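Local coordinates for major capsid protein P2 (Pseudoalteromonas phage pm2, PDB 2VVF) that forms the outer protein shell of a membrane-containing marine phage as a trimer of double jelly-roll subunits, at residues 36-47 and 59-67; 83-91 and 100-108. All blocks are in the same frame, centred on the assembly; numbering follows the deposited sequence.

Contact 1 (36-47 and 59-67); sequences YSGVTPSQIKNV and YKTLNDLIL
V47 and Y59 form an antiparallel, hydrogen-bonded pair, and beside it K45 and T61 form a non-hydrogen-bonded one. V47 N lies 2.8 Å from Y59 O, and Y59 N is bonded back to V47 O. N46 N donates to K60 O, where the chain turns a corner, and L62 N to I44 O at 2.9 Å. L62 is the apolar centre. Its CB lies 3.7 Å from I44 CB, and the two side chains extend alongside each other. With CG anti to the backbone N (chi1 -157°), L62 brings CD1 within 4.2 Å of V47 CG2. P41 packs against the helix: its CG is 3.4 Å from I66 CD1, a methyl that also lies 4.0 Å from Y36 OH. T61 OG1 accepts from N63 N at 3.1 Å, capping the turn into the helix. Strands 44-51 and 54-59 are neighbours in a four-stranded jelly-roll sheet, with 54-59 at its edge within the chain. Helix 63-71 leaves this edge, and L62 and I66 also touch V81 of strand 80-84. Y59 OH bonds to E68 of the same helix.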
ATOM      1  N   TYR A  36      -1.605  27.532   5.821  1.00 27.29           N
ATOM      2  CA  TYR A  36      -1.579  28.850   5.199  1.00 27.18           C
ATOM      3  C   TYR A  36      -2.972  29.340   4.831  1.00 31.46           C
ATOM      4  O   TYR A  36      -3.866  28.550   4.526  1.00 31.11           O
ATOM      5  CB  TYR A  36      -0.698  28.829   3.948  1.00 28.40           C
ATOM      6  CG  TYR A  36      -1.208  27.901   2.865  1.00 30.20           C
ATOM      7  CD1 TYR A  36      -0.770  26.584   2.786  1.00 32.09           C
ATOM      8  CD2 TYR A  36      -2.148  28.336   1.937  1.00 30.91           C
ATOM      9  CE1 TYR A  36      -1.245  25.728   1.806  1.00 32.73           C
ATOM     10  CE2 TYR A  36      -2.631  27.485   0.955  1.00 31.77           C
ATOM     11  CZ  TYR A  36      -2.176  26.184   0.892  1.00 38.74           C
ATOM     12  OH  TYR A  36      -2.653  25.341  -0.085  1.00 39.02           O
ATOM     13  N   SER A  37      -3.140  30.657   4.847  1.00 28.29           N
ATOM     14  CA  SER A  37      -4.404  31.288   4.494  1.00 28.19           C
ATOM     15  C   SER A  37      -4.148  32.765   4.212  1.00 32.34           C
ATOM     16  O   SER A  37      -3.223  33.357   4.768  1.00 31.94           O
ATOM     17  CB  SER A  37      -5.429  31.120   5.620  1.00 31.76           C
ATOM     18  OG  SER A  37      -5.300  32.141   6.593  1.00 41.24           O
ATOM     19  N   GLY A  38      -4.949  33.347   3.326  1.00 29.05           N
ATOM     20  CA  GLY A  38      -4.779  34.747   2.958  1.00 28.92           C
ATOM     21  C   GLY A  38      -3.592  34.887   2.007  1.00 33.02           C
ATOM     22  O   GLY A  38      -3.090  35.987   1.773  1.00 32.53           O
ATOM     23  N   VAL A  39      -3.150  33.757   1.467  1.00 29.64           N
ATOM     24  CA  VAL A  39      -2.027  33.729   0.537  1.00 29.37           C
ATOM     25  C   VAL A  39      -2.029  32.410  -0.229  1.00 33.15           C
ATOM     26  O   VAL A  39      -2.446  31.381   0.299  1.00 32.55           O
ATOM     27  CB  VAL A  39      -0.682  33.939   1.268  1.00 33.17           C
ATOM     28  CG1 VAL A  39      -0.382  32.762   2.191  1.00 32.93           C
ATOM     29  CG2 VAL A  39       0.442  34.133   0.269  1.00 32.93           C
ATOM     30  N   THR A  40      -1.564  32.447  -1.473  1.00 30.01           N
ATOM     31  CA  THR A  40      -1.496  31.246  -2.297  1.00 29.92           C
ATOM     32  C   THR A  40      -0.116  30.610  -2.172  1.00 34.31           C
ATOM     33  O   THR A  40       0.860  31.284  -1.838  1.00 33.91           O
ATOM     34  CB  THR A  40      -1.852  31.539  -3.770  1.00 36.87           C
ATOM     35  OG1 THR A  40      -0.706  32.069  -4.449  1.00 36.03           O
ATOM     36  CG2 THR A  40      -2.997  32.535  -3.856  1.00 34.91           C
ATOM     37  N   PRO A  41      -0.037  29.309  -2.432  1.00 31.10           N
ATOM     38  CA  PRO A  41       1.233  28.597  -2.350  1.00 30.94           C
ATOM     39  C   PRO A  41       2.254  29.221  -3.295  1.00 34.57           C
ATOM     40  O   PRO A  41       3.451  29.244  -3.008  1.00 34.12           O
ATOM     41  CB  PRO A  41       0.869  27.186  -2.815  1.00 32.67           C
ATOM     42  CG  PRO A  41      -0.563  27.039  -2.457  1.00 37.04           C
ATOM     43  CD  PRO A  41      -1.169  28.397  -2.670  1.00 32.56           C
ATOM     44  N   SER A  42       1.766  29.739  -4.418  1.00 31.06           N
ATOM     45  CA  SER A  42       2.626  30.374  -5.409  1.00 30.90           C
ATOM     46  C   SER A  42       3.085  31.750  -4.930  1.00 34.52           C
ATOM     47  O   SER A  42       4.027  32.325  -5.476  1.00 34.15           O
ATOM     48  CB  SER A  42       1.901  30.492  -6.752  1.00 34.55           C
ATOM     49  OG  SER A  42       0.878  29.517  -6.865  1.00 43.89           O
ATOM     50  N   GLN A  43       2.420  32.266  -3.902  1.00 30.64           N
ATOM     51  CA  GLN A  43       2.769  33.566  -3.340  1.00 30.12           C
ATOM     52  C   GLN A  43       3.820  33.429  -2.240  1.00 33.65           C
ATOM     53  O   GLN A  43       4.305  34.426  -1.705  1.00 33.41           O
ATOM     54  CB  GLN A  43       1.524  34.296  -2.830  1.00 31.29           C
ATOM     55  CG  GLN A  43       0.949  35.294  -3.827  1.00 39.14           C
ATOM     56  CD  GLN A  43      -0.497  35.647  -3.542  1.00 53.47           C
ATOM     57  OE1 GLN A  43      -1.080  35.190  -2.558  1.00 47.87           O
ATOM     58  NE2 GLN A  43      -1.085  36.469  -4.405  1.00 45.05           N
ATOM     59  N   ILE A  44       4.171  32.189  -1.915  1.00 29.71           N
ATOM     60  CA  ILE A  44       5.208  31.913  -0.923  1.00 29.26           C
ATOM     61  C   ILE A  44       6.446  31.514  -1.716  1.00 32.91           C
ATOM     62  O   ILE A  44       6.633  30.343  -2.051  1.00 32.31           O
ATOM     63  CB  ILE A  44       4.782  30.802   0.054  1.00 32.17           C
ATOM     64  CG1 ILE A  44       3.519  31.213   0.814  1.00 32.50           C
ATOM     65  CG2 ILE A  44       5.911  30.482   1.019  1.00 32.61           C
ATOM     66  CD1 ILE A  44       3.756  32.269   1.869  1.00 39.33           C
ATOM     67  N   LYS A  45       7.258  32.507  -2.065  1.00 29.44           N
ATOM     68  CA  LYS A  45       8.427  32.287  -2.908  1.00 29.12           C
ATOM     69  C   LYS A  45       9.742  31.995  -2.195  1.00 32.85           C
ATOM     70  O   LYS A  45       9.877  32.197  -0.991  1.00 32.19           O
ATOM     71  CB  LYS A  45       8.606  33.459  -3.875  1.00 31.55           C
ATOM     72  CG  LYS A  45       7.302  34.003  -4.440  1.00 44.79           C
ATOM     73  CD  LYS A  45       7.480  35.410  -4.989  1.00 54.83           C
ATOM     74  CE  LYS A  45       7.801  36.397  -3.878  1.00 66.51           C
ATOM     75  NZ  LYS A  45       8.210  37.729  -4.410  1.00 75.58           N
ATOM     76  N   ASN A  46      10.709  31.523  -2.975  1.00 29.71           N
ATOM     77  CA  ASN A  46      12.046  31.211  -2.487  1.00 29.57           C
ATOM     78  C   ASN A  46      12.073  30.470  -1.157  1.00 33.23           C
ATOM     79  O   ASN A  46      12.614  30.962  -0.170  1.00 32.98           O
ATOM     80  CB  ASN A  46      12.907  32.473  -2.430  1.00 30.85           C
ATOM     81  CG  ASN A  46      12.805  33.302  -3.699  1.00 55.76           C
ATOM     82  OD1 ASN A  46      12.904  32.773  -4.808  1.00 50.37           O
ATOM     83  ND2 ASN A  46      12.579  34.603  -3.544  1.00 48.20           N
ATOM     84  N   VAL A  47      11.506  29.269  -1.147  1.00 29.55           N
ATOM     85  CA  VAL A  47      11.494  28.445   0.052  1.00 29.17           C
ATOM     86  C   VAL A  47      12.822  27.705   0.161  1.00 33.07           C
ATOM     87  O   VAL A  47      13.185  26.928  -0.720  1.00 32.85           O
ATOM     88  CB  VAL A  47      10.304  27.470   0.052  1.00 32.88           C
ATOM     89  CG1 VAL A  47      10.237  26.711   1.370  1.00 32.67           C
ATOM     90  CG2 VAL A  47       9.006  28.222  -0.209  1.00 32.56           C
ATOM     91  N   TYR A  59      12.803  25.511  -3.063  1.00 25.83           N
ATOM     92  CA  TYR A  59      11.560  25.506  -3.825  1.00 25.49           C
ATOM     93  C   TYR A  59      11.297  26.918  -4.336  1.00 29.35           C
ATOM     94  O   TYR A  59      11.250  27.862  -3.549  1.00 29.05           O
ATOM     95  CB  TYR A  59      10.388  25.073  -2.941  1.00 26.54           C
ATOM     96  CG  TYR A  59      10.468  23.648  -2.439  1.00 28.07           C
ATOM     97  CD1 TYR A  59       9.801  22.622  -3.097  1.00 29.88           C
ATOM     98  CD2 TYR A  59      11.176  23.336  -1.285  1.00 28.77           C
ATOM     99  CE1 TYR A  59       9.858  21.321  -2.632  1.00 30.41           C
ATOM    100  CE2 TYR A  59      11.239  22.039  -0.814  1.00 29.57           C
ATOM    101  CZ  TYR A  59      10.578  21.036  -1.491  1.00 36.53           C
ATOM    102  OH  TYR A  59      10.640  19.745  -1.022  1.00 37.26           O
ATOM    103  N   LYS A  60      11.127  27.063  -5.646  1.00 25.92           N
ATOM    104  CA  LYS A  60      10.840  28.371  -6.235  1.00 25.62           C
ATOM    105  C   LYS A  60       9.626  28.977  -5.539  1.00 29.18           C
ATOM    106  O   LYS A  60       9.616  30.157  -5.198  1.00 28.80           O
ATOM    107  CB  LYS A  60      10.573  28.240  -7.734  1.00 28.14           C
ATOM    108  CG  LYS A  60      11.049  29.422  -8.556  1.00 41.65           C
ATOM    109  CD  LYS A  60      10.961  29.123 -10.043  1.00 52.45           C
ATOM    110  CE  LYS A  60      10.525  30.347 -10.828  1.00 64.30           C
ATOM    111  NZ  LYS A  60       9.456  30.021 -11.810  1.00 74.36           N
ATOM    112  N   THR A  61       8.610  28.147  -5.323  1.00 25.67           N
ATOM    113  CA  THR A  61       7.396  28.554  -4.622  1.00 25.43           C
ATOM    114  C   THR A  61       6.859  27.370  -3.826  1.00 29.21           C
ATOM    115  O   THR A  61       7.236  26.225  -4.073  1.00 28.70           O
ATOM    116  CB  THR A  61       6.327  29.120  -5.576  1.00 33.09           C
ATOM    117  OG1 THR A  61       5.478  28.060  -6.033  1.00 32.45           O
ATOM    118  CG2 THR A  61       6.973  29.803  -6.767  1.00 31.51           C
ATOM    119  N   LEU A  62       5.989  27.652  -2.862  1.00 25.85           N
ATOM    120  CA  LEU A  62       5.412  26.603  -2.030  1.00 25.57           C
ATOM    121  C   LEU A  62       4.579  25.625  -2.853  1.00 29.10           C
ATOM    122  O   LEU A  62       4.305  24.509  -2.414  1.00 28.75           O
ATOM    123  CB  LEU A  62       4.566  27.211  -0.908  1.00 25.57           C
ATOM    124  CG  LEU A  62       4.345  26.330   0.322  1.00 30.18           C
ATOM    125  CD1 LEU A  62       5.671  25.976   0.979  1.00 30.21           C
ATOM    126  CD2 LEU A  62       3.417  27.019   1.311  1.00 32.76           C
ATOM    127  N   ASN A  63       4.183  26.048  -4.048  1.00 25.50           N
ATOM    128  CA  ASN A  63       3.383  25.208  -4.932  1.00 25.20           C
ATOM    129  C   ASN A  63       4.173  24.001  -5.423  1.00 29.19           C
ATOM    130  O   ASN A  63       3.597  22.971  -5.771  1.00 28.76           O
ATOM    131  CB  ASN A  63       2.866  26.013  -6.123  1.00 24.83           C
ATOM    132  CG  ASN A  63       1.825  25.257  -6.924  1.00 39.64           C
ATOM    133  OD1 ASN A  63       0.863  24.729  -6.369  1.00 32.48           O
ATOM    134  ND2 ASN A  63       2.024  25.185  -8.235  1.00 29.70           N
ATOM    135  N   ASP A  64       5.494  24.138  -5.455  1.00 25.86           N
ATOM    136  CA  ASP A  64       6.363  23.057  -5.894  1.00 25.70           C
ATOM    137  C   ASP A  64       6.413  21.953  -4.842  1.00 29.00           C
ATOM    138  O   ASP A  64       6.674  20.789  -5.158  1.00 28.73           O
ATOM    139  CB  ASP A  64       7.768  23.583  -6.193  1.00 27.76           C
ATOM    140  CG  ASP A  64       7.889  24.149  -7.596  1.00 39.85           C
ATOM    141  OD1 ASP A  64       7.698  25.374  -7.760  1.00 40.93           O
ATOM    142  OD2 ASP A  64       8.155  23.365  -8.533  1.00 45.17           O
ATOM    143  N   LEU A  65       6.150  22.320  -3.590  1.00 24.78           N
ATOM    144  CA  LEU A  65       6.131  21.352  -2.502  1.00 24.26           C
ATOM    145  C   LEU A  65       4.812  20.588  -2.559  1.00 27.98           C
ATOM    146  O   LEU A  65       4.746  19.405  -2.221  1.00 27.65           O
ATOM    147  CB  LEU A  65       6.279  22.052  -1.150  1.00 24.21           C
ATOM    148  CG  LEU A  65       6.199  21.156   0.091  1.00 28.61           C
ATOM    149  CD1 LEU A  65       7.353  20.167   0.130  1.00 28.60           C
ATOM    150  CD2 LEU A  65       6.154  21.984   1.365  1.00 30.49           C
ATOM    151  N   ILE A  66       3.768  21.276  -3.013  1.00 24.21           N
ATOM    152  CA  ILE A  66       2.448  20.673  -3.159  1.00 23.74           C
ATOM    153  C   ILE A  66       2.489  19.650  -4.291  1.00 27.24           C
ATOM    154  O   ILE A  66       1.891  18.579  -4.198  1.00 26.82           O
ATOM    155  CB  ILE A  66       1.374  21.743  -3.430  1.00 26.76           C
ATOM    156  CG1 ILE A  66       1.087  22.551  -2.162  1.00 27.04           C
ATOM    157  CG2 ILE A  66       0.105  21.097  -3.962  1.00 27.41           C
ATOM    158  CD1 ILE A  66       0.173  23.735  -2.391  1.00 32.85           C
ATOM    159  N   LEU A  67       3.205  19.993  -5.358  1.00 23.40           N
ATOM    160  CA  LEU A  67       3.344  19.119  -6.515  1.00 22.97           C
ATOM    161  C   LEU A  67       4.244  17.931  -6.187  1.00 26.80           C
ATOM    162  O   LEU A  67       4.033  16.821  -6.675  1.00 26.31           O
ATOM    163  CB  LEU A  67       3.900  19.901  -7.705  1.00 22.98           C
ATOM    164  CG  LEU A  67       2.995  21.027  -8.214  1.00 27.45           C
ATOM    165  CD1 LEU A  67       3.642  21.770  -9.365  1.00 27.53           C
ATOM    166  CD2 LEU A  67       1.639  20.476  -8.621  1.00 29.51           C
TER

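Contact 2 (83-91 and 100-108); sequences FHFVRPEMK and QQRMFALGT. With CA (calcium ion), chain G.
F85 packs beside L106 where the chain leaves strand 80-84 of the N-terminal jelly roll and meets the segment joining helix 97-102 to strand 106-107. L106 CB sits over one face of the F85 ring, 4.0 Å from its centroid and offset toward the rim, a CH-pi contact. L106 CD2 covers the far end of the ring. V86 follows, with CG2 3.4 Å from A105 CB and CG1 against Q101 O. R87 N donates to that same Q101 O at 3.2 Å. The R87 side chain lies over F104: CD stands above the ring centre, 3.7 Å from the centroid. R87 NH1 hydrogen-bonds to T145 OG1. A type I turn from R87 to M90 bends the chain. M90 CG touches F104 CE2, and the bends at chi2 (-44°) and chi3 fold CE back to the same atom; SD makes an oblique Met-aromatic contact. Q101 reaches back over the turn with its amide: NE2 bonds M90 O at 3.0 Å, with the acceptor in the amide plane. R102 forms salt bridges to D228 and E226 of a neighbouring subunit. A105 O binds the calcium ion at 2.5 Å, and the carbonyl oxygens of P141 and W143 bind it too.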
ATOM      1  N   PHE A  83       5.963  19.145   4.817  1.00 21.86           N
ATOM      2  CA  PHE A  83       7.343  18.903   4.424  1.00 21.25           C
ATOM      3  C   PHE A  83       7.646  17.480   4.853  1.00 24.91           C
ATOM      4  O   PHE A  83       7.887  17.221   6.032  1.00 24.52           O
ATOM      5  CB  PHE A  83       8.287  19.858   5.157  1.00 22.85           C
ATOM      6  CG  PHE A  83       8.268  21.264   4.628  1.00 24.20           C
ATOM      7  CD1 PHE A  83       9.264  21.713   3.777  1.00 27.12           C
ATOM      8  CD2 PHE A  83       7.271  22.148   5.007  1.00 26.18           C
ATOM      9  CE1 PHE A  83       9.253  23.012   3.299  1.00 27.89           C
ATOM     10  CE2 PHE A  83       7.258  23.446   4.534  1.00 28.79           C
ATOM     11  CZ  PHE A  83       8.250  23.877   3.681  1.00 26.82           C
ATOM     12  N   HIS A  84       7.588  16.551   3.907  1.00 21.49           N
ATOM     13  CA  HIS A  84       7.843  15.149   4.208  1.00 21.38           C
ATOM     14  C   HIS A  84       9.328  14.819   4.154  1.00 25.45           C
ATOM     15  O   HIS A  84       9.868  14.519   3.087  1.00 25.16           O
ATOM     16  CB  HIS A  84       7.076  14.242   3.243  1.00 22.11           C
ATOM     17  CG  HIS A  84       5.590  14.277   3.430  1.00 25.37           C
ATOM     18  ND1 HIS A  84       4.923  13.393   4.251  1.00 27.10           N
ATOM     19  CD2 HIS A  84       4.644  15.081   2.893  1.00 26.96           C
ATOM     20  CE1 HIS A  84       3.630  13.656   4.217  1.00 26.41           C
ATOM     21  NE2 HIS A  84       3.433  14.677   3.401  1.00 26.72           N
ATOM     22  N   PHE A  85       9.988  14.864   5.306  1.00 21.73           N
ATOM     23  CA  PHE A  85      11.404  14.528   5.370  1.00 21.40           C
ATOM     24  C   PHE A  85      11.517  13.014   5.312  1.00 25.74           C
ATOM     25  O   PHE A  85      12.299  12.462   4.537  1.00 25.45           O
ATOM     26  CB  PHE A  85      12.039  15.102   6.633  1.00 22.86           C
ATOM     27  CG  PHE A  85      12.006  16.600   6.682  1.00 24.05           C
ATOM     28  CD1 PHE A  85      12.796  17.347   5.825  1.00 26.88           C
ATOM     29  CD2 PHE A  85      11.127  17.262   7.521  1.00 26.00           C
ATOM     30  CE1 PHE A  85      12.744  18.727   5.837  1.00 27.73           C
ATOM     31  CE2 PHE A  85      11.069  18.641   7.538  1.00 28.71           C
ATOM     32  CZ  PHE A  85      11.878  19.375   6.694  1.00 26.77           C
ATOM     33  N   VAL A  86      10.669  12.346   6.083  1.00 22.56           N
ATOM     34  CA  VAL A  86      10.599  10.894   6.055  1.00 22.31           C
ATOM     35  C   VAL A  86       9.856  10.543   4.768  1.00 26.46           C
ATOM     36  O   VAL A  86       8.778  11.080   4.502  1.00 26.25           O
ATOM     37  CB  VAL A  86       9.849  10.353   7.288  1.00 26.06           C
ATOM     38  CG1 VAL A  86       9.369   8.930   7.043  1.00 25.79           C
ATOM     39  CG2 VAL A  86      10.730  10.428   8.526  1.00 25.88           C
ATOM     40  N   ARG A  87      10.449   9.678   3.951  1.00 22.73           N
ATOM     41  CA  ARG A  87       9.832   9.285   2.686  1.00 22.19           C
ATOM     42  C   ARG A  87       8.987   8.024   2.847  1.00 25.75           C
ATOM     43  O   ARG A  87       9.511   6.917   2.953  1.00 25.39           O
ATOM     44  CB  ARG A  87      10.896   9.116   1.601  1.00 21.58           C
ATOM     45  CG  ARG A  87      11.746  10.368   1.396  1.00 28.92           C
ATOM     46  CD  ARG A  87      12.700  10.216   0.226  1.00 34.74           C
ATOM     47  NE  ARG A  87      11.992  10.145  -1.050  1.00 38.86           N
ATOM     48  CZ  ARG A  87      12.133  11.026  -2.035  1.00 48.91           C
ATOM     49  NH1 ARG A  87      12.959  12.053  -1.898  1.00 32.28           N
ATOM     50  NH2 ARG A  87      11.447  10.878  -3.160  1.00 36.68           N
ATOM     51  N   PRO A  88       7.671   8.214   2.881  1.00 22.23           N
ATOM     52  CA  PRO A  88       6.716   7.123   3.082  1.00 21.98           C
ATOM     53  C   PRO A  88       6.708   6.046   1.997  1.00 26.09           C
ATOM     54  O   PRO A  88       6.231   4.934   2.226  1.00 25.61           O
ATOM     55  CB  PRO A  88       5.361   7.843   3.108  1.00 23.66           C
ATOM     56  CG  PRO A  88       5.679   9.295   3.340  1.00 28.03           C
ATOM     57  CD  PRO A  88       7.002   9.511   2.689  1.00 23.64           C
ATOM     58  N   GLU A  89       7.216   6.382   0.816  1.00 22.78           N
ATOM     59  CA  GLU A  89       7.224   5.448  -0.306  1.00 22.51           C
ATOM     60  C   GLU A  89       8.425   4.504  -0.299  1.00 27.32           C
ATOM     61  O   GLU A  89       8.497   3.570  -1.102  1.00 26.90           O
ATOM     62  CB  GLU A  89       7.166   6.212  -1.631  1.00 23.66           C
ATOM     63  CG  GLU A  89       5.969   7.140  -1.763  1.00 31.73           C
ATOM     64  CD  GLU A  89       6.132   8.425  -0.974  1.00 44.89           C
ATOM     65  OE1 GLU A  89       7.284   8.785  -0.648  1.00 32.37           O
ATOM     66  OE2 GLU A  89       5.107   9.076  -0.682  1.00 36.13           O
ATOM     67  N   MET A  90       9.366   4.754   0.605  1.00 24.43           N
ATOM     68  CA  MET A  90      10.570   3.935   0.698  1.00 24.44           C
ATOM     69  C   MET A  90      10.281   2.479   1.045  1.00 29.43           C
ATOM     70  O   MET A  90       9.412   2.184   1.866  1.00 28.80           O
ATOM     71  CB  MET A  90      11.550   4.531   1.711  1.00 26.62           C
ATOM     72  CG  MET A  90      12.042   5.926   1.359  1.00 30.03           C
ATOM     73  SD  MET A  90      12.486   6.099  -0.380  1.00 33.88           S
ATOM     74  CE  MET A  90      13.951   5.086  -0.467  1.00 30.56           C
ATOM     75  N   LYS A  91      11.029   1.577   0.416  1.00 27.12           N
ATOM     76  CA  LYS A  91      10.911   0.143   0.661  1.00 27.30           C
ATOM     77  C   LYS A  91      12.301  -0.406   0.975  1.00 32.47           C
ATOM     78  O   LYS A  91      13.273  -0.070   0.300  1.00 32.21           O
ATOM     79  CB  LYS A  91      10.331  -0.570  -0.564  1.00 29.68           C
ATOM     80  CG  LYS A  91       8.953  -0.077  -0.981  1.00 41.83           C
ATOM     81  CD  LYS A  91       7.852  -0.796  -0.223  1.00 50.44           C
ATOM     82  CE  LYS A  91       7.981  -2.303  -0.357  1.00 60.35           C
ATOM     83  NZ  LYS A  91       7.012  -3.021   0.517  1.00 69.02           N
ATOM     84  N   GLN A 100      13.936   2.312   6.169  1.00 25.84           N
ATOM     85  CA  GLN A 100      14.286   2.982   4.921  1.00 25.25           C
ATOM     86  C   GLN A 100      13.562   4.315   4.752  1.00 28.35           C
ATOM     87  O   GLN A 100      14.082   5.237   4.122  1.00 27.88           O
ATOM     88  CB  GLN A 100      13.997   2.069   3.727  1.00 26.56           C
ATOM     89  CG  GLN A 100      14.809   2.393   2.483  1.00 40.20           C
ATOM     90  CD  GLN A 100      16.272   2.644   2.791  1.00 56.70           C
ATOM     91  OE1 GLN A 100      16.655   3.744   3.193  1.00 52.62           O
ATOM     92  NE2 GLN A 100      17.100   1.624   2.603  1.00 46.39           N
ATOM     93  N   GLN A 101      12.359   4.412   5.315  1.00 24.17           N
ATOM     94  CA  GLN A 101      11.571   5.639   5.229  1.00 23.45           C
ATOM     95  C   GLN A 101      12.031   6.667   6.257  1.00 26.86           C
ATOM     96  O   GLN A 101      12.227   7.839   5.932  1.00 26.26           O
ATOM     97  CB  GLN A 101      10.085   5.341   5.431  1.00 24.47           C
ATOM     98  CG  GLN A 101       9.529   4.274   4.513  1.00 30.88           C
ATOM     99  CD  GLN A 101       8.241   3.669   5.038  1.00 41.46           C
ATOM    100  OE1 GLN A 101       7.718   4.091   6.068  1.00 35.07           O
ATOM    101  NE2 GLN A 101       7.730   2.668   4.336  1.00 31.29           N
ATOM    102  N   ARG A 102      12.188   6.220   7.499  1.00 23.35           N
ATOM    103  CA  ARG A 102      12.604   7.096   8.592  1.00 23.10           C
ATOM    104  C   ARG A 102      14.037   7.591   8.432  1.00 27.94           C
ATOM    105  O   ARG A 102      14.425   8.597   9.026  1.00 27.68           O
ATOM    106  CB  ARG A 102      12.445   6.382   9.938  1.00 21.83           C
ATOM    107  CG  ARG A 102      11.044   5.849  10.204  1.00 26.77           C
ATOM    108  CD  ARG A 102      11.033   4.895  11.385  1.00 30.05           C
ATOM    109  NE  ARG A 102       9.720   4.826  12.019  1.00 32.15           N
ATOM    110  CZ  ARG A 102       9.384   3.930  12.940  1.00 41.23           C
ATOM    111  NH1 ARG A 102       8.165   3.940  13.463  1.00 28.91           N
ATOM    112  NH2 ARG A 102      10.266   3.023  13.334  1.00 24.37           N
ATOM    113  N   MET A 103      14.823   6.880   7.632  1.00 25.08           N
ATOM    114  CA  MET A 103      16.217   7.247   7.410  1.00 25.12           C
ATOM    115  C   MET A 103      16.372   8.618   6.754  1.00 28.78           C
ATOM    116  O   MET A 103      17.472   9.167   6.700  1.00 28.37           O
ATOM    117  CB  MET A 103      16.926   6.171   6.584  1.00 27.60           C
ATOM    118  CG  MET A 103      17.715   6.699   5.399  1.00 31.49           C
ATOM    119  SD  MET A 103      18.569   5.373   4.513  1.00 35.90           S
ATOM    120  CE  MET A 103      18.371   5.915   2.818  1.00 32.59           C
ATOM    121  N   PHE A 104      15.265   9.175   6.274  1.00 25.23           N
ATOM    122  CA  PHE A 104      15.290  10.481   5.621  1.00 24.85           C
ATOM    123  C   PHE A 104      14.846  11.606   6.547  1.00 28.14           C
ATOM    124  O   PHE A 104      14.871  12.777   6.165  1.00 27.57           O
ATOM    125  CB  PHE A 104      14.424  10.468   4.361  1.00 26.69           C
ATOM    126  CG  PHE A 104      15.007   9.665   3.236  1.00 28.16           C
ATOM    127  CD1 PHE A 104      15.848  10.256   2.310  1.00 31.28           C
ATOM    128  CD2 PHE A 104      14.716   8.319   3.106  1.00 30.28           C
ATOM    129  CE1 PHE A 104      16.387   9.518   1.275  1.00 32.33           C
ATOM    130  CE2 PHE A 104      15.250   7.577   2.071  1.00 33.12           C
ATOM    131  CZ  PHE A 104      16.085   8.176   1.154  1.00 31.20           C
ATOM    132  N   ALA A 105      14.440  11.250   7.762  1.00 24.46           N
ATOM    133  CA  ALA A 105      13.988  12.236   8.737  1.00 24.18           C
ATOM    134  C   ALA A 105      15.049  13.307   8.979  1.00 28.24           C
ATOM    135  O   ALA A 105      16.249  13.041   8.884  1.00 27.93           O
ATOM    136  CB  ALA A 105      13.602  11.560  10.043  1.00 24.87           C
ATOM    137  N   LEU A 106      14.599  14.518   9.295  1.00 24.62           N
ATOM    138  CA  LEU A 106      15.508  15.629   9.540  1.00 24.27           C
ATOM    139  C   LEU A 106      16.029  15.665  10.973  1.00 28.65           C
ATOM    140  O   LEU A 106      15.459  16.338  11.834  1.00 28.28           O
ATOM    141  CB  LEU A 106      14.835  16.959   9.196  1.00 24.22           C
ATOM    142  CG  LEU A 106      15.643  18.226   9.483  1.00 28.67           C
ATOM    143  CD1 LEU A 106      17.010  18.149   8.821  1.00 28.68           C
ATOM    144  CD2 LEU A 106      14.885  19.457   9.016  1.00 30.92           C
ATOM    145  N   GLY A 107      17.124  14.952  11.219  1.00 25.39           N
ATOM    146  CA  GLY A 107      17.746  14.946  12.536  1.00 25.25           C
ATOM    147  C   GLY A 107      18.434  16.293  12.711  1.00 29.71           C
ATOM    148  O   GLY A 107      18.909  16.877  11.737  1.00 29.28           O
ATOM    149  N   THR A 108      18.472  16.794  13.943  1.00 26.74           N
ATOM    150  CA  THR A 108      19.082  18.093  14.210  1.00 26.70           C
ATOM    151  C   THR A 108      20.268  18.037  15.170  1.00 31.30           C
ATOM    152  O   THR A 108      20.916  19.053  15.425  1.00 30.83           O
ATOM    153  CB  THR A 108      18.037  19.123  14.672  1.00 33.75           C
ATOM    154  OG1 THR A 108      17.541  18.754  15.963  1.00 33.61           O
ATOM    155  CG2 THR A 108      16.879  19.188  13.687  1.00 31.60           C
TER
HETATM  156 CA    CA G1270      18.305  11.660   8.345  1.00 31.40          CA

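How the contacts relate
Both contacts lie in the N-terminal jelly roll, with centres about 22 Å apart. Contact 1 is complete by L67, ahead of F83, where contact 2 begins. Helix 63-71, begun in contact 1, is followed by strand 80-84, which leads into contact 2. Contact 1 holds the end of strand 28-37 (Y36), which pairs with strands 80-84 and 106-107 of contact 2, so both reach one sheet. They also touch in the core, where F83 CZ meets L65 CD2 at 3.7 Å, with V47 and L62 nearby. Their surroundings differ. No other subunit touches contact 1. Contact 2 reaches both neighbouring subunits of the trimer through R102 and K91. Its calcium site also joins the N-terminal part of the chain to P141 and W143.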